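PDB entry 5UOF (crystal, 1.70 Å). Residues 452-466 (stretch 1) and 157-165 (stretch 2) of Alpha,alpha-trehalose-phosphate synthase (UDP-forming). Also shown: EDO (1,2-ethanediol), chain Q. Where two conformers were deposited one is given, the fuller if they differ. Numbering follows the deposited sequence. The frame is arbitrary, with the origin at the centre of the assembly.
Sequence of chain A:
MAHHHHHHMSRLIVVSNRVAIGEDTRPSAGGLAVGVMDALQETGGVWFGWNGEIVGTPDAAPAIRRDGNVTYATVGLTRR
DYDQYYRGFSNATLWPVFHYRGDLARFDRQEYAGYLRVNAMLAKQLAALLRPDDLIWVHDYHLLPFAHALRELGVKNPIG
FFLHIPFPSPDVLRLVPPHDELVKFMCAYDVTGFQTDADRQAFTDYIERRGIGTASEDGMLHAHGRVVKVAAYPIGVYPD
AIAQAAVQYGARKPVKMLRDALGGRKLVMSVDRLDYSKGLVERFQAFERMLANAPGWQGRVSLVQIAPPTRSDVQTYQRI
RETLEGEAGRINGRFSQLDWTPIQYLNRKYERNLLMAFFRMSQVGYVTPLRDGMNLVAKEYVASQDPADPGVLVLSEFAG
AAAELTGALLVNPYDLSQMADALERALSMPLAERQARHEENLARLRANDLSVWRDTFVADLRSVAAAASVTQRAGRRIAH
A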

# COMPACT_ATOMS: atom_id res chain seq x y z
N VAL A 452 -29.34 -0.91 10.97
CA VAL A 452 -28.45 -1.85 11.64
C VAL A 452 -27.18 -1.15 12.12
O VAL A 452 -26.76 -1.32 13.26
CB VAL A 452 -28.14 -3.05 10.72
CG1 VAL A 452 -27.17 -4.02 11.41
CG2 VAL A 452 -29.45 -3.75 10.33
N TRP A 453 -26.58 -0.33 11.25
CA TRP A 453 -25.42 0.48 11.65
C TRP A 453 -25.74 1.31 12.88
O TRP A 453 -25.03 1.27 13.90
CB TRP A 453 -25.01 1.37 10.49
CG TRP A 453 -23.90 2.35 10.74
CD1 TRP A 453 -22.56 2.08 10.81
CD2 TRP A 453 -24.02 3.78 10.86
NE1 TRP A 453 -21.85 3.25 11.01
CE2 TRP A 453 -22.72 4.30 11.01
CE3 TRP A 453 -25.11 4.66 10.84
CZ2 TRP A 453 -22.48 5.66 11.17
CZ3 TRP A 453 -24.87 6.01 10.99
CH2 TRP A 453 -23.57 6.50 11.16
N ARG A 454 -26.81 2.09 12.80
CA ARG A 454 -27.18 2.97 13.90
C ARG A 454 -27.46 2.19 15.17
O ARG A 454 -26.90 2.49 16.24
CB ARG A 454 -28.39 3.80 13.48
CG ARG A 454 -29.07 4.47 14.64
CD ARG A 454 -30.19 5.39 14.16
NE ARG A 454 -31.35 4.66 13.65
CZ ARG A 454 -31.70 4.62 12.37
NH1 ARG A 454 -30.99 5.25 11.45
NH2 ARG A 454 -32.78 3.93 12.02
N ASP A 455 -28.31 1.17 15.08
CA ASP A 455 -28.80 0.49 16.27
C ASP A 455 -27.70 -0.33 16.94
O ASP A 455 -27.61 -0.34 18.18
CB ASP A 455 -29.97 -0.42 15.92
CG ASP A 455 -31.24 0.36 15.62
OD1 ASP A 455 -31.34 1.53 16.05
OD2 ASP A 455 -32.13 -0.21 14.96
N THR A 456 -26.86 -1.02 16.16
CA THR A 456 -25.82 -1.85 16.77
C THR A 456 -24.71 -1.00 17.37
O THR A 456 -24.18 -1.33 18.44
CB THR A 456 -25.26 -2.84 15.74
OG1 THR A 456 -24.74 -2.12 14.63
CG2 THR A 456 -26.37 -3.76 15.25
N PHE A 457 -24.36 0.11 16.72
CA PHE A 457 -23.31 0.95 17.30
C PHE A 457 -23.79 1.60 18.59
O PHE A 457 -23.09 1.57 19.61
CB PHE A 457 -22.84 2.01 16.30
CG PHE A 457 -21.52 2.63 16.68
CD1 PHE A 457 -21.44 3.60 17.66
CD2 PHE A 457 -20.35 2.22 16.06
CE1 PHE A 457 -20.22 4.16 18.02
CE2 PHE A 457 -19.12 2.77 16.41
CZ PHE A 457 -19.05 3.74 17.40
N VAL A 458 -25.01 2.14 18.58
CA VAL A 458 -25.54 2.76 19.79
C VAL A 458 -25.68 1.72 20.91
O VAL A 458 -25.40 2.01 22.08
CB VAL A 458 -26.88 3.46 19.49
CG1 VAL A 458 -27.57 3.88 20.80
CG2 VAL A 458 -26.65 4.67 18.60
N ALA A 459 -26.09 0.50 20.56
CA ALA A 459 -26.20 -0.56 21.56
C ALA A 459 -24.84 -0.89 22.17
O ALA A 459 -24.75 -1.18 23.37
CB ALA A 459 -26.81 -1.82 20.94
N ASP A 460 -23.78 -0.86 21.36
CA ASP A 460 -22.46 -1.13 21.92
C ASP A 460 -22.01 -0.01 22.85
O ASP A 460 -21.36 -0.27 23.87
CB ASP A 460 -21.45 -1.38 20.80
CG ASP A 460 -21.64 -2.74 20.13
OD1 ASP A 460 -22.42 -3.56 20.67
OD2 ASP A 460 -21.01 -3.00 19.08
N LEU A 461 -22.34 1.24 22.53
CA LEU A 461 -22.08 2.33 23.47
C LEU A 461 -22.84 2.13 24.77
O LEU A 461 -22.30 2.33 25.86
CB LEU A 461 -22.45 3.68 22.84
CG LEU A 461 -21.49 4.25 21.81
CD1 LEU A 461 -22.11 5.47 21.16
CD2 LEU A 461 -20.16 4.60 22.47
N ARG A 462 -24.11 1.73 24.67
CA ARG A 462 -24.88 1.49 25.88
C ARG A 462 -24.31 0.32 26.68
O ARG A 462 -24.37 0.33 27.91
CB ARG A 462 -26.35 1.24 25.52
CG ARG A 462 -27.03 2.50 25.02
CD ARG A 462 -28.44 2.25 24.53
NE ARG A 462 -29.10 3.51 24.19
CZ ARG A 462 -30.11 3.63 23.33
NH1 ARG A 462 -30.59 2.56 22.71
NH2 ARG A 462 -30.63 4.82 23.08
N SER A 463 -23.73 -0.67 26.00
CA SER A 463 -23.10 -1.78 26.72
C SER A 463 -21.89 -1.32 27.51
O SER A 463 -21.64 -1.82 28.62
CB SER A 463 -22.71 -2.89 25.75
OG SER A 463 -23.86 -3.58 25.30
N VAL A 464 -21.10 -0.39 26.96
CA VAL A 464 -20.00 0.19 27.72
C VAL A 464 -20.51 0.81 29.01
O VAL A 464 -19.98 0.56 30.10
CB VAL A 464 -19.23 1.22 26.86
CG1 VAL A 464 -18.14 1.90 27.71
CG2 VAL A 464 -18.62 0.55 25.66
N ALA A 465 -21.57 1.62 28.90
CA ALA A 465 -22.13 2.27 30.08
C ALA A 465 -22.61 1.25 31.11
O ALA A 465 -22.38 1.41 32.31
CB ALA A 465 -23.27 3.21 29.67
N ALA A 466 -23.27 0.19 30.64
CA ALA A 466 -23.80 -0.80 31.57
C ALA A 466 -22.69 -1.55 32.28
O ALA A 466 -22.79 -1.83 33.48
CB ALA A 466 -24.71 -1.78 30.82
C1 EDO Q . -31.41 3.42 19.18
O1 EDO Q . -31.12 2.10 18.71
C2 EDO Q . -31.25 4.43 18.05
O2 EDO Q . -32.47 4.57 17.30
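Stretch 2 157-165: NPIGFFLHI

Residues 452-466 are a stretch of continuous α-helix that begins earlier in the chain and runs on beyond it, held by regular i to i+4 backbone hydrogen bonds such as Phe 457 N to Trp 453 O (3.1 Å) and Leu 461 N to Phe 457 O (3.0 Å). In 157-165, Ile 159 to Phe 162 form an extended strand, with phi between -129° and -118° and psi between 123° and 152°; Asn 157 and Pro 158 lead into it, and at His 164 (phi/psi -85/-19) the chain leaves the extended conformation. Helix and strand run roughly antiparallel, their N-to-C directions 152° apart and their axes 8.9 Å apart at closest approach. Pro 158 therefore lies near the C-terminal part of the helix segment and Phe 162 near its N-terminal part; the nearest CA atoms are those of Leu 461 and Pro 158, 6.3 Å apart. No hydrogen bond links the two stretches, and the 418 Å² buried between them comes largely from apolar packing.

The strand alternates: the CA-to-CB bonds of Ile 159 and Phe 161 point away from the helix, whereas that of Phe 162 points toward it, as would a CB on Gly 160. Pro 158 packs on the C-terminal turns of the helix segment, its CB 4.0 Å from Val 464 CG1 and its CG 4.0 Å from Ala 465 CB. The CA-to-CB bond of Leu 461 points sideways, but with chi1 m and chi2 t the side chain brings CD2 to 3.5 Å from Gly 160 N and 3.9 Å from Ile 159 C. Phe 457, chi1 t, directs its ring edge at the strand backbone: CZ is 3.8 Å from Gly 160 CA and 3.4 Å from Phe 161 O. The bare CA of Gly 160 makes this approach possible, since an ideal CB there would lie 2.6 Å from Phe 457 CE1, a clash, and 3.1 Å from Leu 461 CD2. Beyond the glycine, Phe 457 CE2 lies 4.2 Å from Phe 162 CB.

Trp 453 and Phe 162, both with chi1 t, form an edge-to-face pair. The indole edge meets the phenyl face with planes at 78°, the five-membered ring centroid 4.5 Å from that of Phe 162 and Trp 453 NE1 3.5 Å from Phe 162 CZ. His 164 extends the contact past the strand, its CE1 4.2 Å from Trp 453 CZ2. Away from this interface, 1,2-ethanediol, probably from the crystallisation liquor, donates a hydrogen bond from O1 to Asp 455 OD1 (2.7 Å).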

# COMPACT_ATOMS: atom_id res chain seq x y z
N ASN A 157 -16.93 9.73 29.85
CA ASN A 157 -18.10 9.21 29.17
C ASN A 157 -17.74 8.05 28.24
O ASN A 157 -16.60 7.96 27.76
CB ASN A 157 -18.76 10.31 28.34
CG ASN A 157 -19.24 11.47 29.18
OD1 ASN A 157 -18.45 12.15 29.84
ND2 ASN A 157 -20.54 11.70 29.15
N PRO A 158 -18.69 7.18 27.93
CA PRO A 158 -18.50 6.27 26.80
C PRO A 158 -18.31 7.08 25.53
O PRO A 158 -19.10 7.98 25.23
CB PRO A 158 -19.81 5.46 26.76
CG PRO A 158 -20.41 5.63 28.14
CD PRO A 158 -20.02 7.01 28.55
N ILE A 159 -17.25 6.78 24.78
CA ILE A 159 -16.99 7.45 23.52
C ILE A 159 -16.75 6.39 22.46
O ILE A 159 -15.94 5.49 22.67
CB ILE A 159 -15.78 8.40 23.58
CG1 ILE A 159 -15.82 9.27 24.85
CG2 ILE A 159 -15.76 9.29 22.35
CD1 ILE A 159 -14.59 10.17 25.00
N GLY A 160 -17.43 6.52 21.33
CA GLY A 160 -17.22 5.62 20.21
C GLY A 160 -16.72 6.37 19.00
O GLY A 160 -17.00 7.55 18.81
N PHE A 161 -15.97 5.66 18.16
CA PHE A 161 -15.45 6.20 16.91
C PHE A 161 -15.94 5.31 15.78
O PHE A 161 -15.96 4.09 15.93
CB PHE A 161 -13.90 6.23 16.91
CG PHE A 161 -13.28 6.84 15.67
CD1 PHE A 161 -13.42 8.20 15.40
CD2 PHE A 161 -12.54 6.05 14.79
CE1 PHE A 161 -12.84 8.76 14.27
CE2 PHE A 161 -11.96 6.61 13.65
CZ PHE A 161 -12.11 7.96 13.39
N PHE A 162 -16.35 5.91 14.67
CA PHE A 162 -16.60 5.15 13.46
C PHE A 162 -15.79 5.74 12.31
O PHE A 162 -15.94 6.92 11.99
CB PHE A 162 -18.09 5.09 13.08
CG PHE A 162 -18.34 4.16 11.92
CD1 PHE A 162 -18.37 2.79 12.14
CD2 PHE A 162 -18.44 4.63 10.61
CE1 PHE A 162 -18.54 1.91 11.08
CE2 PHE A 162 -18.64 3.76 9.55
CZ PHE A 162 -18.68 2.39 9.78
N LEU A 163 -14.95 4.91 11.71
CA LEU A 163 -14.15 5.29 10.55
C LEU A 163 -14.92 4.96 9.28
O LEU A 163 -15.24 3.80 9.03
CB LEU A 163 -12.81 4.56 10.57
CG LEU A 163 -11.81 5.03 9.52
CD1 LEU A 163 -11.33 6.47 9.86
CD2 LEU A 163 -10.64 4.05 9.48
N HIS A 164 -15.22 5.98 8.47
CA HIS A 164 -15.99 5.76 7.25
C HIS A 164 -15.12 5.34 6.07
O HIS A 164 -15.65 4.77 5.10
CB HIS A 164 -16.77 7.02 6.88
CG HIS A 164 -17.83 7.38 7.88
ND1 HIS A 164 -19.17 7.36 7.56
CD2 HIS A 164 -17.74 7.76 9.17
CE1 HIS A 164 -19.87 7.71 8.63
NE2 HIS A 164 -19.03 7.97 9.62
N ILE A 165 -13.82 5.59 6.13
CA ILE A 165 -12.89 5.24 5.05
C ILE A 165 -12.17 3.95 5.44
O ILE A 165 -12.36 3.46 6.56
CB ILE A 165 -11.91 6.41 4.80
CG1 ILE A 165 -11.04 6.66 6.03
CG2 ILE A 165 -12.69 7.67 4.43
CD1 ILE A 165 -9.88 7.59 5.73